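Local structure of cystathionine beta-lyase family protein, YNBB B.subtilis ortholog (Clostridium acetobutylicum, 3HVY) at residues F5-L10 with R19-Y24; E316-D321 with I420-L425; I389-D394 with D412-G417. The protein is probably a pyridoxal-phosphate-dependent lyase of the methionine gamma-lyase family, with a putative role in aluminium resistance. One frame throughout, in Å; residues are numbered along the deposited sequence. Where two conformers were deposited one is given.

Contact 1: residues F5-L10 with R19-Y24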
loop_
_atom_site.group_PDB
_atom_site.type_symbol
_atom_site.label_atom_id
_atom_site.label_comp_id
_atom_site.label_asym_id
_atom_site.label_seq_id
_atom_site.Cartn_x
_atom_site.Cartn_y
_atom_site.Cartn_z
ATOM N N PHE D 5 27.953 -9.606 -28.127
ATOM C CA PHE D 5 26.521 -9.296 -28.226
ATOM C C PHE D 5 26.148 -7.903 -27.655
ATOM O O PHE D 5 25.234 -7.228 -28.148
ATOM C CB PHE D 5 25.706 -10.384 -27.499
ATOM N N THR D 6 26.837 -7.487 -26.597
ATOM C CA THR D 6 26.626 -6.164 -26.060
ATOM C C THR D 6 27.022 -5.125 -27.107
ATOM O O THR D 6 26.284 -4.160 -27.358
ATOM C CB THR D 6 27.494 -5.957 -24.824
ATOM O OG1 THR D 6 27.231 -6.990 -23.866
ATOM C CG2 THR D 6 27.274 -4.601 -24.230
ATOM N N LYS D 7 28.209 -5.296 -27.687
ATOM C CA LYS D 7 28.721 -4.343 -28.672
ATOM C C LYS D 7 27.752 -4.287 -29.865
ATOM O O LYS D 7 27.356 -3.207 -30.306
ATOM C CB LYS D 7 30.128 -4.770 -29.127
ATOM C CG LYS D 7 30.757 -3.802 -30.142
ATOM C CD LYS D 7 32.118 -4.290 -30.605
ATOM C CE LYS D 7 32.779 -3.294 -31.554
ATOM N NZ LYS D 7 33.798 -3.956 -32.437
ATOM N N ARG D 8 27.362 -5.465 -30.356
ATOM C CA ARG D 8 26.445 -5.548 -31.498
ATOM C C ARG D 8 25.136 -4.761 -31.216
ATOM O O ARG D 8 24.704 -3.924 -32.003
ATOM C CB ARG D 8 26.182 -7.040 -31.832
ATOM N N SER D 9 24.526 -5.009 -30.066
ATOM C CA SER D 9 23.283 -4.332 -29.675
ATOM C C SER D 9 23.469 -2.821 -29.542
ATOM O O SER D 9 22.626 -2.020 -29.988
ATOM C CB SER D 9 22.749 -4.924 -28.374
ATOM O OG SER D 9 21.610 -4.219 -27.950
ATOM N N LEU D 10 24.582 -2.424 -28.950
ATOM C CA LEU D 10 24.840 -1.025 -28.779
ATOM C C LEU D 10 25.007 -0.356 -30.120
ATOM O O LEU D 10 24.475 0.730 -30.352
ATOM C CB LEU D 10 26.077 -0.815 -27.901
ATOM C CG LEU D 10 25.896 -1.099 -26.401
ATOM C CD1 LEU D 10 27.277 -0.871 -25.694
ATOM C CD2 LEU D 10 24.802 -0.205 -25.818
ATOM N N ARG D 19 34.253 5.077 -32.426
ATOM C CA ARG D 19 34.989 6.122 -31.752
ATOM C C ARG D 19 34.533 6.196 -30.308
ATOM O O ARG D 19 35.359 6.315 -29.395
ATOM C CB ARG D 19 34.819 7.472 -32.462
ATOM C CG ARG D 19 35.724 8.610 -31.935
ATOM N N VAL D 20 33.216 6.157 -30.083
ATOM C CA VAL D 20 32.701 6.195 -28.730
ATOM C C VAL D 20 33.128 4.950 -27.929
ATOM O O VAL D 20 33.507 5.031 -26.722
ATOM C CB VAL D 20 31.178 6.428 -28.707
ATOM C CG1 VAL D 20 30.635 6.219 -27.268
ATOM C CG2 VAL D 20 30.865 7.846 -29.164
ATOM N N LEU D 21 33.088 3.788 -28.572
ATOM C CA LEU D 21 33.555 2.586 -27.885
ATOM C C LEU D 21 35.046 2.642 -27.552
ATOM O O LEU D 21 35.489 2.111 -26.523
ATOM C CB LEU D 21 33.200 1.323 -28.682
ATOM C CG LEU D 21 31.687 1.044 -28.771
ATOM C CD1 LEU D 21 31.401 -0.020 -29.794
ATOM C CD2 LEU D 21 31.105 0.690 -27.417
ATOM N N GLU D 22 35.842 3.292 -28.383
ATOM C CA GLU D 22 37.259 3.426 -28.037
ATOM C C GLU D 22 37.400 4.348 -26.804
ATOM O O GLU D 22 38.210 4.091 -25.948
ATOM C CB GLU D 22 38.100 3.948 -29.214
ATOM N N LEU D 23 36.628 5.429 -26.731
ATOM C CA LEU D 23 36.700 6.340 -25.581
ATOM C C LEU D 23 36.282 5.607 -24.299
ATOM O O LEU D 23 36.879 5.794 -23.224
ATOM C CB LEU D 23 35.813 7.565 -25.829
ATOM C CG LEU D 23 36.333 8.506 -26.899
ATOM C CD1 LEU D 23 35.375 9.662 -27.152
ATOM C CD2 LEU D 23 37.714 9.022 -26.522
ATOM N N TYR D 24 35.258 4.769 -24.434
ATOM C CA TYR D 24 34.754 3.914 -23.356
ATOM C C TYR D 24 35.837 3.040 -22.781
ATOM O O TYR D 24 36.010 3.002 -21.567
ATOM C CB TYR D 24 33.586 3.059 -23.876
ATOM C CG TYR D 24 33.184 1.919 -22.970
ATOM C CD1 TYR D 24 32.779 2.157 -21.662
ATOM C CD2 TYR D 24 33.215 0.614 -23.412
ATOM C CE1 TYR D 24 32.424 1.118 -20.817
ATOM C CE2 TYR D 24 32.834 -0.437 -22.583
ATOM C CZ TYR D 24 32.427 -0.182 -21.290
ATOM O OH TYR D 24 32.072 -1.242 -20.466
#

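Contact 2: residues E316-D321 with I420-L425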
loop_
_atom_site.group_PDB
_atom_site.type_symbol
_atom_site.label_atom_id
_atom_site.label_comp_id
_atom_site.label_asym_id
_atom_site.label_seq_id
_atom_site.Cartn_x
_atom_site.Cartn_y
_atom_site.Cartn_z
ATOM N N GLU D 316 35.637 14.169 -20.915
ATOM C CA GLU D 316 36.944 14.809 -21.048
ATOM C C GLU D 316 37.766 14.209 -22.218
ATOM O O GLU D 316 38.335 14.951 -23.033
ATOM C CB GLU D 316 37.685 14.682 -19.740
ATOM C CG GLU D 316 39.089 15.159 -19.702
ATOM C CD GLU D 316 39.560 15.285 -18.292
ATOM O OE1 GLU D 316 39.752 14.249 -17.612
ATOM O OE2 GLU D 316 39.677 16.437 -17.866
ATOM N N LEU D 317 37.785 12.877 -22.320
ATOM C CA LEU D 317 38.407 12.225 -23.463
ATOM C C LEU D 317 37.815 12.730 -24.780
ATOM O O LEU D 317 38.514 12.842 -25.792
ATOM C CB LEU D 317 38.276 10.710 -23.366
ATOM C CG LEU D 317 38.976 10.035 -22.208
ATOM C CD1 LEU D 317 39.231 8.547 -22.487
ATOM C CD2 LEU D 317 40.283 10.787 -21.934
ATOM N N ALA D 318 36.540 13.100 -24.745
ATOM C CA ALA D 318 35.837 13.648 -25.902
ATOM C C ALA D 318 36.102 15.135 -26.164
ATOM O O ALA D 318 35.561 15.681 -27.107
ATOM C CB ALA D 318 34.317 13.418 -25.737
ATOM N N GLY D 319 36.848 15.802 -25.291
ATOM C CA GLY D 319 37.212 17.202 -25.476
ATOM C C GLY D 319 36.552 18.197 -24.536
ATOM O O GLY D 319 36.871 19.359 -24.585
ATOM N N PHE D 320 35.664 17.749 -23.648
ATOM C CA PHE D 320 34.919 18.668 -22.816
ATOM C C PHE D 320 35.581 18.975 -21.479
ATOM O O PHE D 320 36.182 18.082 -20.833
ATOM C CB PHE D 320 33.516 18.107 -22.562
ATOM C CG PHE D 320 32.673 17.970 -23.802
ATOM C CD1 PHE D 320 31.977 19.080 -24.309
ATOM C CD2 PHE D 320 32.589 16.769 -24.477
ATOM C CE1 PHE D 320 31.188 18.968 -25.426
ATOM C CE2 PHE D 320 31.819 16.650 -25.620
ATOM C CZ PHE D 320 31.116 17.732 -26.104
ATOM N N ASP D 321 35.429 20.240 -21.056
ATOM C CA ASP D 321 35.776 20.643 -19.696
ATOM C C ASP D 321 34.646 20.107 -18.810
ATOM O O ASP D 321 33.467 20.278 -19.133
ATOM C CB ASP D 321 35.890 22.165 -19.589
ATOM C CG ASP D 321 36.700 22.615 -18.353
ATOM O OD1 ASP D 321 36.863 23.842 -18.171
ATOM O OD2 ASP D 321 37.177 21.728 -17.586
ATOM N N ILE D 420 25.160 6.305 -24.738
ATOM C CA ILE D 420 24.056 6.647 -25.606
ATOM C C ILE D 420 24.014 8.150 -25.814
ATOM O O ILE D 420 23.984 8.622 -26.931
ATOM C CB ILE D 420 22.704 6.141 -25.057
ATOM C CG1 ILE D 420 22.667 4.629 -25.167
ATOM C CG2 ILE D 420 21.534 6.751 -25.830
ATOM C CD1 ILE D 420 21.632 3.968 -24.230
ATOM N N ALA D 421 24.077 8.907 -24.737
ATOM C CA ALA D 421 24.082 10.350 -24.855
ATOM C C ALA D 421 25.286 10.887 -25.676
ATOM O O ALA D 421 25.130 11.750 -26.556
ATOM C CB ALA D 421 24.042 10.974 -23.463
ATOM N N LEU D 422 26.492 10.399 -25.384
ATOM C CA LEU D 422 27.695 10.866 -26.081
ATOM C C LEU D 422 27.657 10.564 -27.589
ATOM O O LEU D 422 28.168 11.343 -28.392
ATOM C CB LEU D 422 28.941 10.235 -25.442
ATOM C CG LEU D 422 30.317 10.598 -26.045
ATOM C CD1 LEU D 422 30.534 12.124 -26.192
ATOM C CD2 LEU D 422 31.477 9.927 -25.221
ATOM N N SER D 423 27.055 9.434 -27.950
ATOM C CA SER D 423 26.935 9.010 -29.353
ATOM C C SER D 423 25.974 9.892 -30.146
ATOM O O SER D 423 25.816 9.710 -31.347
ATOM C CB SER D 423 26.494 7.558 -29.436
ATOM O OG SER D 423 27.464 6.697 -28.862
ATOM N N LYS D 424 25.296 10.802 -29.463
ATOM C CA LYS D 424 24.549 11.851 -30.131
ATOM C C LYS D 424 25.400 13.098 -30.421
ATOM O O LYS D 424 24.960 13.987 -31.122
ATOM C CB LYS D 424 23.333 12.237 -29.319
ATOM C CG LYS D 424 22.490 11.036 -28.911
ATOM C CD LYS D 424 21.031 11.281 -28.885
ATOM C CE LYS D 424 20.716 12.791 -28.805
ATOM N NZ LYS D 424 19.310 13.204 -28.467
ATOM N N LEU D 425 26.606 13.183 -29.872
ATOM C CA LEU D 425 27.450 14.350 -30.107
ATOM C C LEU D 425 28.673 14.035 -30.964
ATOM O O LEU D 425 29.078 14.872 -31.785
ATOM C CB LEU D 425 27.944 14.974 -28.789
ATOM C CG LEU D 425 27.015 15.245 -27.627
ATOM C CD1 LEU D 425 27.827 15.947 -26.538
ATOM C CD2 LEU D 425 25.778 16.016 -27.979
#

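Contact 3: residues I389-D394 with D412-G417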
loop_
_atom_site.group_PDB
_atom_site.type_symbol
_atom_site.label_atom_id
_atom_site.label_comp_id
_atom_site.label_asym_id
_atom_site.label_seq_id
_atom_site.Cartn_x
_atom_site.Cartn_y
_atom_site.Cartn_z
ATOM N N ILE D 389 18.601 9.918 -7.350
ATOM C CA ILE D 389 19.586 8.876 -7.239
ATOM C C ILE D 389 19.459 7.961 -8.493
ATOM O O ILE D 389 20.331 7.123 -8.774
ATOM C CB ILE D 389 19.409 8.104 -5.911
ATOM C CG1 ILE D 389 20.553 7.130 -5.628
ATOM C CG2 ILE D 389 18.029 7.399 -5.888
ATOM C CD1 ILE D 389 21.946 7.757 -5.627
ATOM N N GLU D 390 18.366 8.090 -9.220
ATOM C CA GLU D 390 18.208 7.396 -10.496
ATOM C C GLU D 390 18.800 8.267 -11.574
ATOM O O GLU D 390 18.768 9.501 -11.463
ATOM C CB GLU D 390 16.750 7.126 -10.837
ATOM C CG GLU D 390 15.985 6.388 -9.815
ATOM C CD GLU D 390 14.600 5.929 -10.271
ATOM O OE1 GLU D 390 14.448 5.401 -11.432
ATOM O OE2 GLU D 390 13.660 6.047 -9.418
ATOM N N LEU D 391 19.263 7.641 -12.649
ATOM C CA LEU D 391 19.912 8.336 -13.742
ATOM C C LEU D 391 19.008 9.447 -14.252
ATOM O O LEU D 391 17.863 9.224 -14.695
ATOM C CB LEU D 391 20.295 7.397 -14.898
ATOM C CG LEU D 391 21.119 8.048 -16.014
ATOM C CD1 LEU D 391 22.491 8.527 -15.507
ATOM C CD2 LEU D 391 21.261 7.147 -17.229
ATOM N N SER D 392 19.545 10.643 -14.194
ATOM C CA SER D 392 18.797 11.853 -14.623
ATOM C C SER D 392 19.769 12.985 -14.960
ATOM O O SER D 392 20.955 12.886 -14.713
ATOM C CB SER D 392 17.885 12.263 -13.478
ATOM O OG SER D 392 18.601 12.303 -12.220
ATOM N N ALA D 393 19.276 14.066 -15.556
ATOM C CA ALA D 393 20.134 15.166 -15.939
ATOM C C ALA D 393 19.246 16.388 -16.107
ATOM O O ALA D 393 18.044 16.275 -16.357
ATOM C CB ALA D 393 20.826 14.870 -17.229
ATOM N N ASP D 394 19.844 17.556 -15.956
ATOM C CA ASP D 394 19.121 18.820 -16.114
ATOM C C ASP D 394 20.075 19.953 -16.369
ATOM O O ASP D 394 21.283 19.827 -16.125
ATOM C CB ASP D 394 18.256 19.135 -14.893
ATOM C CG ASP D 394 18.989 18.933 -13.572
ATOM O OD1 ASP D 394 19.026 17.795 -13.043
ATOM O OD2 ASP D 394 19.487 19.927 -13.035
ATOM N N ASP D 412 26.276 0.171 -14.474
ATOM C CA ASP D 412 26.046 -0.232 -15.867
ATOM C C ASP D 412 25.020 0.696 -16.520
ATOM O O ASP D 412 25.164 1.120 -17.680
ATOM C CB ASP D 412 25.584 -1.684 -15.918
ATOM C CG ASP D 412 26.740 -2.678 -15.759
ATOM O OD1 ASP D 412 27.799 -2.490 -16.417
ATOM O OD2 ASP D 412 26.614 -3.660 -14.987
ATOM N N HIS D 413 23.961 1.017 -15.798
ATOM C CA HIS D 413 22.979 1.926 -16.361
ATOM C C HIS D 413 23.564 3.302 -16.650
ATOM O O HIS D 413 23.463 3.796 -17.765
ATOM C CB HIS D 413 21.725 2.040 -15.477
ATOM C CG HIS D 413 20.648 2.863 -16.103
ATOM N ND1 HIS D 413 19.795 3.658 -15.366
ATOM C CD2 HIS D 413 20.327 3.064 -17.407
ATOM C CE1 HIS D 413 18.969 4.285 -16.194
ATOM N NE2 HIS D 413 19.261 3.928 -17.436
ATOM N N ALA D 414 24.237 3.881 -15.676
ATOM C CA ALA D 414 24.886 5.191 -15.844
ATOM C C ALA D 414 25.825 5.232 -17.037
ATOM O O ALA D 414 25.800 6.146 -17.889
ATOM C CB ALA D 414 25.637 5.545 -14.546
ATOM N N LYS D 415 26.660 4.206 -17.101
ATOM C CA LYS D 415 27.672 4.039 -18.187
ATOM C C LYS D 415 26.977 3.942 -19.531
ATOM O O LYS D 415 27.295 4.686 -20.456
ATOM C CB LYS D 415 28.530 2.795 -17.821
ATOM C CG LYS D 415 29.306 2.062 -18.874
ATOM C CD LYS D 415 29.990 0.848 -18.195
ATOM C CE LYS D 415 29.241 -0.382 -18.410
ATOM N NZ LYS D 415 29.960 -1.486 -17.765
ATOM N N LEU D 416 25.961 3.104 -19.628
ATOM C CA LEU D 416 25.233 2.931 -20.896
ATOM C C LEU D 416 24.558 4.236 -21.320
ATOM O O LEU D 416 24.582 4.624 -22.490
ATOM C CB LEU D 416 24.198 1.790 -20.760
ATOM C CG LEU D 416 24.822 0.358 -20.644
ATOM C CD1 LEU D 416 23.829 -0.763 -20.256
ATOM C CD2 LEU D 416 25.528 -0.001 -21.937
ATOM N N GLY D 417 24.000 4.925 -20.345
ATOM C CA GLY D 417 23.356 6.204 -20.589
ATOM C C GLY D 417 24.322 7.220 -21.146
ATOM O O GLY D 417 24.001 7.914 -22.111
HETATM O O HOH W 1 19.129 4.653 -12.924
#

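Contact 1: residues F5-L10 with R19-Y24
K7 and L10 meet L21 through saturated carbon alone, so no ring face or planar edge enters the contact; the one ring in the two segments, that of Y24, comes no nearer than 6.4 Å, CE2 to L10 CD1, and packs instead on L419 and M2. The touching is done by the two methyls of L21, one for each partner. CD1 lies against the aliphatic part of K7, 3.9 Å from its CG and 4.0 Å from its CE, and so rests on one edge of the zigzag chain. K7 offers that edge because its side chain is fully extended, with CG opposite the backbone N (chi1 -179°) and every later torsion near 180°. The two side chains cross obliquely, so the overlap is short. The other methyl, CD2, faces L10 more loosely, at 4.5 Å from its CD1. K7 and L10 stand one helical turn apart, and the fork of L21 reaches both. The closest CA atoms, those of K7 and L21, are 8.5 Å apart, and just 113 Å² is buried. The ammonium end of K7 runs past the leucine to form a salt bridge with E18, on the same helix as L21, which gives the lysine an apolar and a polar tie to one partner. L10 also packs on I16 of the connecting turn and on L416, while L47 of the second subunit touches it from across the interface. Structurally these are two consecutive helices, 4-14 and 18-55, joined by a three-residue turn, the first packing against the start of the second; the short first helix is an N-terminal arm packed against the second subunit, consistent with the oligomeric build of fold-type I pyridoxal-phosphate enzymes.

Contact 2: residues E316-D321 with I420-L425
L422 swings its CG opposite the backbone N (chi1 180°), which carries the end of the side chain nearer to A318 than its CB direction alone would suggest; F320 and L425 instead both keep CG opposite their carbonyl carbons, and with their CB atoms directed at each other's segment the end of the L425 side chain comes to the F320 ring. Two separate apolar touches result. CD1 of L422 meets the CB of A318 at 4.0 Å, methyl against methyl. CD1 of L425 lies at the far end of the F320 ring, 3.8 Å from CZ and 4.2 Å from CE2, approaching obliquely to the ring plane. Between the two touching residues of its segment, G319 turns the chain: its positive phi of 110° belongs to a Schellman motif closing helix 287-317, and its N bonds the O of E316 at 2.8 Å. This cap leads from the long helix into strand 321-323, an outermost strand of the antiparallel sheet, so the contact sets the helix-to-strand junction beside the C-terminal end of the chain. No hydrogen bond crosses it. L425 is placed by its own turn, its N bonding the O of L422 at 2.8 Å. The ring of F320 also meets F339 edge-to-face and packs on M315, and L422 reaches I314 and M315 of the same long helix.

Contact 3: residues I389-D394 with D412-G417
L391, the residue just before strand 392-396, brings its CA to 6.2 Å from the CA of A414 on helix 411-422, a close backbone approach. Here the last helix packs on the loop that leads into strand 392-396, an inner strand next to the antiparallel sheet's outermost strand 376-379, in the C-terminal part of a fold-type I pyridoxal-phosphate enzyme. From 389-394 every direct contact is made by L391. Its CD2 sits over one face of the H413 ring in a CH-pi contact, 3.9 Å from the centroid and 19° off the ring normal, while its CB comes to 3.6 Å from CE1 of the same ring. With CG opposite the backbone N (chi1 -174°), the leucine sends its methyls on along the helix: CD1 stands 4.1 Å from the CA of A414, and CD2 reaches the CA of G417, whose lack of a side chain permits that approach. The histidine is gripped at both nitrogens. NE2 bonds the backbone O of A355, and at the ring edge, in plane, a water lies 2.7 Å from ND1; the same water accepts the L391 N-H, linking ring and backbone. F295 of the second subunit meets this ring edge-to-face. Further round the helix D412 and K415 turn to that subunit, where R42 and E43 form salt bridges with them. Within the helix the two pair as well, K415 NZ lying 2.7 Å from D412 OD1 and nearly in line with its C-O bond.

In the fold
The three contacts lie on the same side of the chain's centre, with helix 411-422 as common ground: contact 3 uses its early turns and contact 2 its end, with centres about 15 Å apart. Contact 1, its centre about 14 Å from that of contact 2 and 17 Å from that of contact 3, packs against both. L23 CD2 lies 3.6 Å from L317 CB and V20 CG1 3.6 Å from S423 OG, whereas L10 meets L416 and Y24 OH makes a weak hydrogen bond to K415. Contacts 1 and 3 also touch the second subunit; contact 2 does not. None of the six segments contains K244, the lysine that carries the pyridoxal phosphate.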